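PDB 2PW6: 4,5-DOPA dioxygenase extradiol from Escherichia coli, which opens the aromatic ring of DOPA between carbons 4 and 5 in vitro as a zinc-binding extradiol dioxygenase, although its physiological substrate is unknown. Local coordinates for residues A[18-22]-A[234-238]; A[174-178]-A[262-266]; A[196-201]-A[216-222]; A[53-58]-A[117-123]. All coordinates share one frame; numbering follows the deposited sequence.

Interaction 1 of 4, residues A[18-22]-A[234-238]; sequences LFLGH and HYLPL. With ZN (zinc ion), chain B.
A shared metal ion joins H22 and H234, and beside it a buried hydrophobic contact packs F19 against P237 and L238; together they tie strand 17-21, inside the mixed sheet, to the start of helix 236-243. Both histidines present NE2 to the zinc ion. The bond from H234 NE2 is 2.0 Å long and that from H22 NE2 to the same zinc is 2.4 Å. Their rings meet obliquely, with planes 68° apart. H22 has CG between its own backbone N and carbonyl carbon (chi1 72°), which swings the imidazole off the end of the strand toward the metal; its other nitrogen, ND1, is hydrogen-bonded to S172 OG. Three residues back along the strand, F19 reaches out with CG anti to N (chi1 173°). CB of L238 sits over the middle of its ring, 3.9 Å from the centroid of F19, a CH-pi contact. P237 meets the ring near its plane instead, CB lying 3.8 Å from F19 CE1. A flat phenyl suits this place because it offers a face to the leucine and an edge to the proline. H57 of the same chain and D86 of the second subunit complete the metal's protein ligands; in this crystal assembly the three-histidine site thus gains a carboxylate from the neighbouring subunit. Both NE2 atoms are committed to the metal, which would be expected to polarise both rings, and with ND1 also tied to S172 OG the H22 ring has little freedom to turn.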
# COMPACT_ATOMS: atom_id res chain seq x y z
N LEU A 18 2.36 -18.80 12.69
CA LEU A 18 3.32 -18.46 11.67
C LEU A 18 3.56 -16.97 11.60
O LEU A 18 2.61 -16.18 11.49
CB LEU A 18 2.81 -18.93 10.31
CG LEU A 18 3.28 -20.28 9.79
CD1 LEU A 18 2.94 -21.42 10.72
CD2 LEU A 18 2.61 -20.49 8.46
N PHE A 19 4.84 -16.59 11.70
CA PHE A 19 5.31 -15.23 11.36
C PHE A 19 6.02 -15.29 10.03
O PHE A 19 6.96 -16.04 9.87
CB PHE A 19 6.29 -14.68 12.42
CG PHE A 19 6.92 -13.37 12.01
CD1 PHE A 19 6.19 -12.20 12.04
CD2 PHE A 19 8.24 -13.34 11.52
CE1 PHE A 19 6.74 -11.01 11.65
CE2 PHE A 19 8.81 -12.15 11.11
CZ PHE A 19 8.08 -10.99 11.18
N LEU A 20 5.57 -14.52 9.06
CA LEU A 20 6.22 -14.51 7.78
C LEU A 20 6.84 -13.13 7.52
O LEU A 20 6.18 -12.11 7.72
CB LEU A 20 5.27 -14.88 6.63
CG LEU A 20 4.60 -16.25 6.45
CD1 LEU A 20 5.46 -17.39 6.96
CD2 LEU A 20 3.25 -16.29 7.15
N GLY A 21 8.11 -13.14 7.10
CA GLY A 21 8.75 -11.98 6.51
C GLY A 21 8.15 -11.85 5.14
O GLY A 21 8.13 -12.79 4.37
N HIS A 22 7.62 -10.69 4.81
CA HIS A 22 6.95 -10.49 3.55
C HIS A 22 7.62 -9.48 2.64
O HIS A 22 8.49 -8.77 3.07
CB HIS A 22 5.47 -10.16 3.75
CG HIS A 22 5.20 -8.79 4.29
ND1 HIS A 22 4.33 -8.56 5.32
CD2 HIS A 22 5.65 -7.58 3.91
CE1 HIS A 22 4.27 -7.28 5.57
NE2 HIS A 22 5.06 -6.65 4.73
N HIS A 234 6.59 -3.42 11.95
CA HIS A 234 7.00 -4.62 11.18
C HIS A 234 7.66 -5.71 11.97
O HIS A 234 7.74 -6.87 11.52
CB HIS A 234 7.82 -4.26 9.96
CG HIS A 234 7.01 -3.92 8.75
ND1 HIS A 234 6.50 -2.67 8.53
CD2 HIS A 234 6.78 -4.61 7.61
CE1 HIS A 234 5.93 -2.61 7.35
NE2 HIS A 234 6.08 -3.79 6.76
N TYR A 235 8.11 -5.35 13.17
CA TYR A 235 8.67 -6.31 14.10
C TYR A 235 7.68 -6.97 15.11
O TYR A 235 7.77 -8.17 15.42
CB TYR A 235 9.75 -5.59 14.88
CG TYR A 235 10.41 -6.46 15.88
CD1 TYR A 235 11.42 -7.34 15.49
CD2 TYR A 235 10.04 -6.42 17.24
CE1 TYR A 235 12.06 -8.17 16.42
CE2 TYR A 235 10.67 -7.26 18.19
CZ TYR A 235 11.68 -8.13 17.76
OH TYR A 235 12.35 -8.98 18.66
N LEU A 236 6.78 -6.14 15.64
CA LEU A 236 5.80 -6.55 16.67
C LEU A 236 5.00 -7.83 16.37
O LEU A 236 4.72 -8.58 17.31
CB LEU A 236 4.83 -5.38 17.01
CG LEU A 236 5.41 -4.22 17.84
CD1 LEU A 236 4.39 -3.04 18.05
CD2 LEU A 236 5.98 -4.71 19.21
N PRO A 237 4.66 -8.08 15.08
CA PRO A 237 3.90 -9.26 14.73
C PRO A 237 4.53 -10.57 15.13
O PRO A 237 3.79 -11.53 15.42
CB PRO A 237 3.77 -9.15 13.19
CG PRO A 237 3.84 -7.73 12.93
CD PRO A 237 4.87 -7.24 13.89
N LEU A 238 5.86 -10.64 15.15
CA LEU A 238 6.57 -11.81 15.61
C LEU A 238 6.26 -12.13 17.07
O LEU A 238 6.23 -13.28 17.46
CB LEU A 238 8.10 -11.63 15.42
CG LEU A 238 9.01 -12.71 16.02
CD1 LEU A 238 8.70 -14.05 15.44
CD2 LEU A 238 10.50 -12.40 15.85
ZN ZN B . 5.47 -4.30 4.94

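Interaction 2 of 4, residues A[174-178]-A[262-266]; sequences NVVHN and SLSML. With ZN (zinc ion), chain D.
N174 leads the loop that follows strand 167-173 and grips the opposite segment with its amide. Its ND2 donates to S264 O at 2.7 Å with an N-H...O angle of 150°, the donor tilted 26° from the carbonyl plane. The same nitrogen also serves H22 O, so one amide bridges two backbone carbonyls, while OD1 rests 3.6 Å from L263 CD1. An asparagine fits here because it is short, polar and able to give two hydrogens. V175 turns CG2 toward S264 OG and L266, coming within 4.1 Å of L266 CD2. Its backbone N is bonded to a water that donates in turn to S264 O and L266 O, linking V175 N to two carbonyls of the other segment. V176 brings the segments together: its O accepts from S264 N at 3.1 Å, and its CB packs 3.6 Å from S264 CB, where a small serine leaves room for the branched valine. H177 points CB away from segment 262-266; with CG anti to N (chi1 -174°), its ring lies side by side with L263, and L263 CD1 approaches H177 CD2 obliquely. A zinc ion is chelated by this one residue through ND1, at 2.0 Å, and its own carbonyl O, while NE2 is hydrogen-bonded to D86 of the second subunit. N178 closes the segment, its ND2 bonded to L227 O. S262 and L263 form a classic beta bulge opposite E259 in the two-stranded hairpin 258-264. Helix 192-202 flanks the contact: N198 OD1 accepts from S264 OG, W193 packs on S262, and V201 and K202 touch L266.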
# COMPACT_ATOMS: atom_id res chain seq x y z
N ASN A 174 8.37 -8.01 9.24
CA ASN A 174 9.82 -8.03 8.86
C ASN A 174 10.61 -7.61 10.08
O ASN A 174 10.47 -6.46 10.56
CB ASN A 174 10.18 -7.06 7.70
CG ASN A 174 9.60 -7.46 6.32
OD1 ASN A 174 8.78 -6.71 5.74
ND2 ASN A 174 10.08 -8.59 5.76
N VAL A 175 11.43 -8.52 10.61
CA VAL A 175 12.23 -8.23 11.79
C VAL A 175 13.37 -7.19 11.54
O VAL A 175 13.88 -6.56 12.51
CB VAL A 175 12.78 -9.52 12.43
CG1 VAL A 175 11.65 -10.52 12.66
CG2 VAL A 175 13.91 -10.15 11.57
N VAL A 176 13.72 -6.98 10.27
CA VAL A 176 14.55 -5.82 9.86
C VAL A 176 13.86 -5.03 8.78
O VAL A 176 13.52 -5.58 7.70
CB VAL A 176 16.02 -6.19 9.31
CG1 VAL A 176 16.81 -4.91 9.01
CG2 VAL A 176 16.78 -7.10 10.28
N HIS A 177 13.66 -3.74 9.03
CA HIS A 177 12.80 -3.00 8.15
C HIS A 177 13.05 -1.51 8.20
O HIS A 177 12.34 -0.76 8.89
CB HIS A 177 11.30 -3.31 8.46
CG HIS A 177 10.35 -2.68 7.49
ND1 HIS A 177 10.06 -1.32 7.51
CD2 HIS A 177 9.68 -3.20 6.43
CE1 HIS A 177 9.18 -1.07 6.54
NE2 HIS A 177 8.96 -2.19 5.86
N ASN A 178 14.03 -1.09 7.42
CA ASN A 178 14.39 0.32 7.33
C ASN A 178 14.48 0.58 5.85
O ASN A 178 15.39 0.10 5.20
CB ASN A 178 15.72 0.60 8.04
CG ASN A 178 16.00 2.11 8.19
OD1 ASN A 178 15.64 2.88 7.32
ND2 ASN A 178 16.59 2.52 9.32
N SER A 262 18.76 -4.72 3.65
CA SER A 262 18.15 -4.68 4.99
C SER A 262 16.72 -5.22 5.15
O SER A 262 16.22 -5.23 6.26
CB SER A 262 18.28 -3.28 5.61
OG SER A 262 17.74 -2.35 4.72
N LEU A 263 16.06 -5.66 4.09
CA LEU A 263 14.75 -6.29 4.26
C LEU A 263 14.88 -7.73 4.75
O LEU A 263 15.11 -8.64 3.96
CB LEU A 263 13.95 -6.22 2.96
CG LEU A 263 12.43 -6.46 3.03
CD1 LEU A 263 11.68 -5.49 4.00
CD2 LEU A 263 11.89 -6.31 1.65
N SER A 264 14.71 -7.96 6.05
CA SER A 264 14.77 -9.35 6.53
C SER A 264 13.50 -10.20 6.28
O SER A 264 12.36 -9.76 6.48
CB SER A 264 15.23 -9.47 7.97
OG SER A 264 15.25 -10.85 8.31
N MSE A 265 13.75 -11.41 5.79
CA MSE A 265 12.71 -12.29 5.28
C MSE A 265 12.54 -13.47 6.20
O MSE A 265 11.87 -14.45 5.87
CB MSE A 265 13.03 -12.76 3.85
CG MSE A 265 12.92 -11.74 2.72
SE MSE A 265 11.29 -10.62 2.58
CE MSE A 265 10.90 -10.78 0.69
N LEU A 266 13.16 -13.38 7.37
CA LEU A 266 13.04 -14.36 8.41
C LEU A 266 11.58 -14.71 8.77
O LEU A 266 10.86 -13.89 9.38
CB LEU A 266 13.76 -13.87 9.66
CG LEU A 266 13.74 -14.84 10.84
CD1 LEU A 266 14.44 -16.16 10.50
CD2 LEU A 266 14.41 -14.20 11.98
ZN ZN D . 10.32 0.30 8.73
O HOH W 1 11.14 -11.02 9.01

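Interaction 3 of 4, residues A[196-201]-A[216-222]; sequences SFNEYV and LVNYLDH
H222 puts CD2 over one face of the Y200 ring and meets the edge of F197 with its own face, making an aromatic cluster between helix 192-202 and the loop that returns beside it. H222 CD2 stands 3.4 Å from Y200 CG, displaced toward the rim, and the two planes are 31° apart, an oblique pairing. F197 turns its edge to the imidazole in an offset edge-to-face pair, the planes at 79°. H222 ND1 and Y219 O both lie at the phenylalanine's edge, where the ring hydrogens carry slight positive charge. At the imidazole's own edge, in plane, is S196 OG, 3.6 Å from H222 CE1. F197 and Y200 both have CG anti to N (chi1 -176° in F197), and both rings reach H222 from the same side of the imidazole plane. A histidine suits this partly exposed place, being flat enough for the cluster and polar enough for the surface. Farther along the helix, aliphatic groups take over: L216 spreads its methyl groups on V201 and the Y200 carbonyl. Beyond the cluster, Y219 stacks on Y235, linking the loop to the residues before helix 236-243. F197 CZ touches Y219 CD1 at 3.7 Å, near the plane of the tyrosine ring.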
# COMPACT_ATOMS: atom_id res chain seq x y z
N SER A 196 23.74 -8.72 11.81
CA SER A 196 23.87 -8.63 13.27
C SER A 196 22.49 -8.69 14.00
O SER A 196 22.25 -9.61 14.79
CB SER A 196 24.64 -7.36 13.67
OG SER A 196 25.00 -7.40 15.04
N PHE A 197 21.59 -7.74 13.72
CA PHE A 197 20.29 -7.72 14.45
C PHE A 197 19.48 -8.97 14.19
O PHE A 197 18.93 -9.56 15.12
CB PHE A 197 19.46 -6.47 14.17
CG PHE A 197 18.17 -6.41 14.99
CD1 PHE A 197 18.19 -5.93 16.30
CD2 PHE A 197 16.94 -6.84 14.44
CE1 PHE A 197 16.99 -5.88 17.06
CE2 PHE A 197 15.76 -6.79 15.18
CZ PHE A 197 15.78 -6.31 16.50
N ASN A 198 19.47 -9.42 12.94
CA ASN A 198 18.75 -10.62 12.55
C ASN A 198 19.18 -11.87 13.33
O ASN A 198 18.34 -12.67 13.76
CB ASN A 198 18.92 -10.85 11.05
CG ASN A 198 17.82 -11.70 10.46
OD1 ASN A 198 16.66 -11.25 10.34
ND2 ASN A 198 18.16 -12.92 10.06
N GLU A 199 20.50 -12.02 13.52
CA GLU A 199 21.06 -13.16 14.24
C GLU A 199 20.72 -13.14 15.72
O GLU A 199 20.50 -14.18 16.31
CB GLU A 199 22.59 -13.26 14.00
CG GLU A 199 22.96 -13.58 12.52
CD GLU A 199 22.42 -14.92 12.04
OE1 GLU A 199 22.36 -15.88 12.83
OE2 GLU A 199 22.04 -15.02 10.85
N TYR A 200 20.68 -11.96 16.31
CA TYR A 200 20.17 -11.74 17.66
C TYR A 200 18.69 -12.12 17.79
O TYR A 200 18.25 -12.57 18.85
CB TYR A 200 20.35 -10.27 18.03
CG TYR A 200 19.71 -9.81 19.32
CD1 TYR A 200 20.22 -10.20 20.57
CD2 TYR A 200 18.60 -8.94 19.30
CE1 TYR A 200 19.64 -9.75 21.76
CE2 TYR A 200 18.02 -8.49 20.50
CZ TYR A 200 18.54 -8.90 21.72
OH TYR A 200 17.98 -8.44 22.91
N VAL A 201 17.93 -11.93 16.70
CA VAL A 201 16.54 -12.42 16.64
C VAL A 201 16.51 -13.95 16.69
O VAL A 201 16.01 -14.53 17.65
CB VAL A 201 15.71 -11.80 15.44
CG1 VAL A 201 14.42 -12.59 15.19
CG2 VAL A 201 15.37 -10.36 15.72
N LEU A 216 13.97 -10.59 22.87
CA LEU A 216 13.16 -10.20 21.72
C LEU A 216 12.06 -9.22 22.08
O LEU A 216 11.53 -8.52 21.22
CB LEU A 216 12.62 -11.43 21.00
CG LEU A 216 13.71 -12.34 20.43
CD1 LEU A 216 13.10 -13.33 19.44
CD2 LEU A 216 14.83 -11.56 19.75
N VAL A 217 11.74 -9.15 23.37
CA VAL A 217 10.81 -8.14 23.86
C VAL A 217 11.57 -6.84 24.07
O VAL A 217 11.05 -5.77 23.78
CB VAL A 217 10.12 -8.60 25.18
CG1 VAL A 217 9.52 -7.42 25.95
CG2 VAL A 217 9.06 -9.65 24.86
N ASN A 218 12.79 -6.95 24.60
CA ASN A 218 13.68 -5.81 24.81
C ASN A 218 14.59 -5.58 23.59
O ASN A 218 15.78 -5.28 23.75
CB ASN A 218 14.57 -6.03 26.06
CG ASN A 218 13.76 -6.10 27.35
OD1 ASN A 218 13.09 -5.15 27.74
ND2 ASN A 218 13.86 -7.23 28.03
N TYR A 219 14.03 -5.74 22.39
CA TYR A 219 14.83 -5.77 21.16
C TYR A 219 15.60 -4.46 20.91
O TYR A 219 16.68 -4.47 20.35
CB TYR A 219 13.98 -6.17 19.94
CG TYR A 219 13.02 -5.09 19.50
CD1 TYR A 219 13.29 -4.30 18.38
CD2 TYR A 219 11.86 -4.84 20.22
CE1 TYR A 219 12.40 -3.29 17.98
CE2 TYR A 219 10.98 -3.84 19.83
CZ TYR A 219 11.24 -3.07 18.72
OH TYR A 219 10.34 -2.06 18.36
N LEU A 220 15.06 -3.34 21.37
CA LEU A 220 15.73 -2.05 21.22
C LEU A 220 17.03 -1.91 22.05
O LEU A 220 17.79 -0.96 21.86
CB LEU A 220 14.76 -0.89 21.50
CG LEU A 220 13.67 -0.70 20.43
CD1 LEU A 220 12.66 0.36 20.87
CD2 LEU A 220 14.29 -0.33 19.10
N ASP A 221 17.25 -2.87 22.97
CA ASP A 221 18.52 -3.01 23.71
C ASP A 221 19.72 -3.40 22.84
O ASP A 221 20.86 -3.31 23.29
CB ASP A 221 18.39 -4.05 24.83
CG ASP A 221 17.59 -3.55 26.01
OD1 ASP A 221 17.15 -2.38 25.97
OD2 ASP A 221 17.38 -4.34 26.97
N HIS A 222 19.46 -3.83 21.61
CA HIS A 222 20.53 -4.18 20.67
C HIS A 222 21.02 -2.91 19.97
O HIS A 222 20.26 -1.93 19.85
CB HIS A 222 19.99 -5.20 19.67
CG HIS A 222 21.03 -5.90 18.86
ND1 HIS A 222 21.45 -5.44 17.63
CD2 HIS A 222 21.70 -7.06 19.07
CE1 HIS A 222 22.33 -6.29 17.12
NE2 HIS A 222 22.50 -7.27 17.97

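Interaction 4 of 4, residues A[53-58]-A[117-123]; sequences VVSAHW and WGFDHGS. With ZN (zinc ion), chain C; ZN (zinc ion), chain B.
S55 and D120 meet in a hydrogen-bonded network at the N-terminus of helix 121-130, where D120 is the N-cap. The aspartate has CG between its backbone N and carbonyl carbon (chi1 53°), a rotamer that folds the carboxylate back over the helix start. OD2 accepts from S123 N, the capping bond, while OD1 takes hydrogens from two hydroxyls. S123 OG, which is also hydrogen-bonded to S172 OG, comes on the syn side at 2.9 Å from D120 OD1; S55 OG, by contrast, approaches from above the carboxylate plane. S55 OG accepts as well, from H57 N, making an ST turn at the corner where the strand bends toward the metal. H57 NE2 binds zinc at 2.3 Å. One face of its ring carries D120 CB, 3.8 Å from the imidazole centroid in a CH-pi contact, with the ring and carboxylate planes 24° apart. The acid thus braces a metal ligand. W58 is held by its indole N-H and by rings around it. With CG anti to its carbonyl carbon (chi1 -48°), W58 holds its indole between S55 CB over one face and W117 CE3 over the opposite one, 3.6 Å from W58 CG. Its six-membered ring points an edge at the face of F119, centroids 5.7 Å apart. A tryptophan suits this site, with a broad surface and one donor: W58 NE1 reaches G118 O at 3.0 Å, in the indole plane.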
# COMPACT_ATOMS: atom_id res chain seq x y z
N VAL A 53 -5.39 -13.15 11.00
CA VAL A 53 -4.31 -12.44 10.32
C VAL A 53 -3.87 -11.20 11.10
O VAL A 53 -4.69 -10.35 11.39
CB VAL A 53 -4.72 -12.00 8.89
CG1 VAL A 53 -3.45 -11.58 8.10
CG2 VAL A 53 -5.31 -13.12 8.15
N VAL A 54 -2.58 -11.15 11.45
CA VAL A 54 -1.94 -9.95 12.02
C VAL A 54 -0.94 -9.37 10.98
O VAL A 54 -0.06 -10.07 10.49
CB VAL A 54 -1.30 -10.22 13.39
CG1 VAL A 54 -0.63 -8.95 13.94
CG2 VAL A 54 -2.38 -10.69 14.41
N SER A 55 -1.13 -8.11 10.60
CA SER A 55 -0.18 -7.45 9.68
C SER A 55 0.49 -6.26 10.30
O SER A 55 -0.18 -5.49 10.98
CB SER A 55 -0.88 -6.94 8.44
OG SER A 55 0.02 -6.28 7.58
N ALA A 56 1.79 -6.08 10.00
CA ALA A 56 2.55 -4.82 10.24
C ALA A 56 1.77 -3.58 9.89
O ALA A 56 1.85 -2.54 10.53
CB ALA A 56 3.86 -4.83 9.39
N HIS A 57 1.04 -3.68 8.80
CA HIS A 57 0.35 -2.54 8.26
C HIS A 57 -1.04 -2.23 8.90
O HIS A 57 -1.66 -1.29 8.49
CB HIS A 57 0.24 -2.72 6.75
CG HIS A 57 1.56 -2.71 6.04
ND1 HIS A 57 2.09 -1.57 5.48
CD2 HIS A 57 2.46 -3.71 5.78
CE1 HIS A 57 3.25 -1.86 4.91
NE2 HIS A 57 3.50 -3.15 5.09
N TRP A 58 -1.50 -2.97 9.89
CA TRP A 58 -2.74 -2.60 10.68
C TRP A 58 -2.25 -2.21 12.08
O TRP A 58 -2.26 -3.01 13.01
CB TRP A 58 -3.81 -3.72 10.71
CG TRP A 58 -4.12 -4.33 9.30
CD1 TRP A 58 -4.32 -3.65 8.12
CD2 TRP A 58 -4.24 -5.71 8.96
NE1 TRP A 58 -4.54 -4.52 7.07
CE2 TRP A 58 -4.51 -5.79 7.57
CE3 TRP A 58 -4.20 -6.89 9.71
CZ2 TRP A 58 -4.71 -7.01 6.92
CZ3 TRP A 58 -4.41 -8.10 9.06
CH2 TRP A 58 -4.66 -8.15 7.68
N TRP A 117 -10.48 -4.75 6.26
CA TRP A 117 -9.42 -3.78 5.90
C TRP A 117 -8.66 -4.26 4.68
O TRP A 117 -8.40 -5.45 4.56
CB TRP A 117 -8.41 -3.62 7.04
CG TRP A 117 -9.02 -3.32 8.37
CD1 TRP A 117 -10.09 -2.46 8.63
CD2 TRP A 117 -8.62 -3.85 9.62
NE1 TRP A 117 -10.35 -2.45 9.97
CE2 TRP A 117 -9.48 -3.30 10.60
CE3 TRP A 117 -7.64 -4.76 10.02
CZ2 TRP A 117 -9.35 -3.61 11.94
CZ3 TRP A 117 -7.52 -5.06 11.34
CH2 TRP A 117 -8.35 -4.49 12.29
N GLY A 118 -8.27 -3.37 3.79
CA GLY A 118 -7.42 -3.80 2.68
C GLY A 118 -6.17 -4.52 3.19
O GLY A 118 -5.63 -4.22 4.26
N PHE A 119 -5.73 -5.53 2.42
CA PHE A 119 -4.50 -6.24 2.71
C PHE A 119 -3.34 -5.47 2.08
O PHE A 119 -3.38 -5.14 0.90
CB PHE A 119 -4.56 -7.66 2.13
CG PHE A 119 -5.50 -8.58 2.87
CD1 PHE A 119 -5.06 -9.35 3.93
CD2 PHE A 119 -6.84 -8.66 2.50
CE1 PHE A 119 -5.91 -10.20 4.62
CE2 PHE A 119 -7.73 -9.51 3.20
CZ PHE A 119 -7.25 -10.27 4.26
N ASP A 120 -2.31 -5.18 2.87
CA ASP A 120 -1.03 -4.73 2.28
C ASP A 120 -0.48 -5.71 1.22
O ASP A 120 -0.75 -6.90 1.29
CB ASP A 120 0.00 -4.52 3.39
CG ASP A 120 0.16 -5.71 4.26
OD1 ASP A 120 -0.69 -5.95 5.13
OD2 ASP A 120 1.16 -6.40 4.13
N HIS A 121 0.29 -5.21 0.25
CA HIS A 121 0.88 -6.07 -0.78
C HIS A 121 1.63 -7.28 -0.25
O HIS A 121 1.53 -8.39 -0.82
CB HIS A 121 1.82 -5.30 -1.70
CG HIS A 121 1.19 -4.94 -3.00
ND1 HIS A 121 0.80 -3.66 -3.30
CD2 HIS A 121 0.86 -5.70 -4.08
CE1 HIS A 121 0.28 -3.63 -4.52
NE2 HIS A 121 0.29 -4.86 -5.00
N GLY A 122 2.38 -7.07 0.82
CA GLY A 122 3.16 -8.12 1.45
C GLY A 122 2.30 -9.22 2.03
O GLY A 122 2.64 -10.39 1.90
N SER A 123 1.21 -8.83 2.71
CA SER A 123 0.31 -9.79 3.37
C SER A 123 -0.48 -10.57 2.34
O SER A 123 -0.61 -11.77 2.43
CB SER A 123 -0.66 -9.07 4.31
OG SER A 123 -0.00 -8.77 5.53
ZN ZN C . 1.52 -1.57 -2.09
ZN ZN B . 5.47 -4.30 4.94

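In the fold
Interactions 1 and 4 meet at the same zinc ion: H22 and H234 come from the first, H57 from the second, with H234 NE2 3.1 Å from H57 NE2. Interaction 2 adjoins this centre, its own centre about 9 Å from that of interaction 1. H234 O lies 2.6 Å from N174 N, a probable hydrogen bond, and H177 stacks on H234, which brings interaction 2 up to the zinc site. Interaction 3 forms an outer layer, joined to interaction 2 by S264 OG and N198 OD1 (2.5 Å) and to interaction 1 by Y235 OH and L216 O (2.7 Å). Interactions 3 and 4 do not touch; their centres are about 23 Å apart, on opposite sides of the chain's centre.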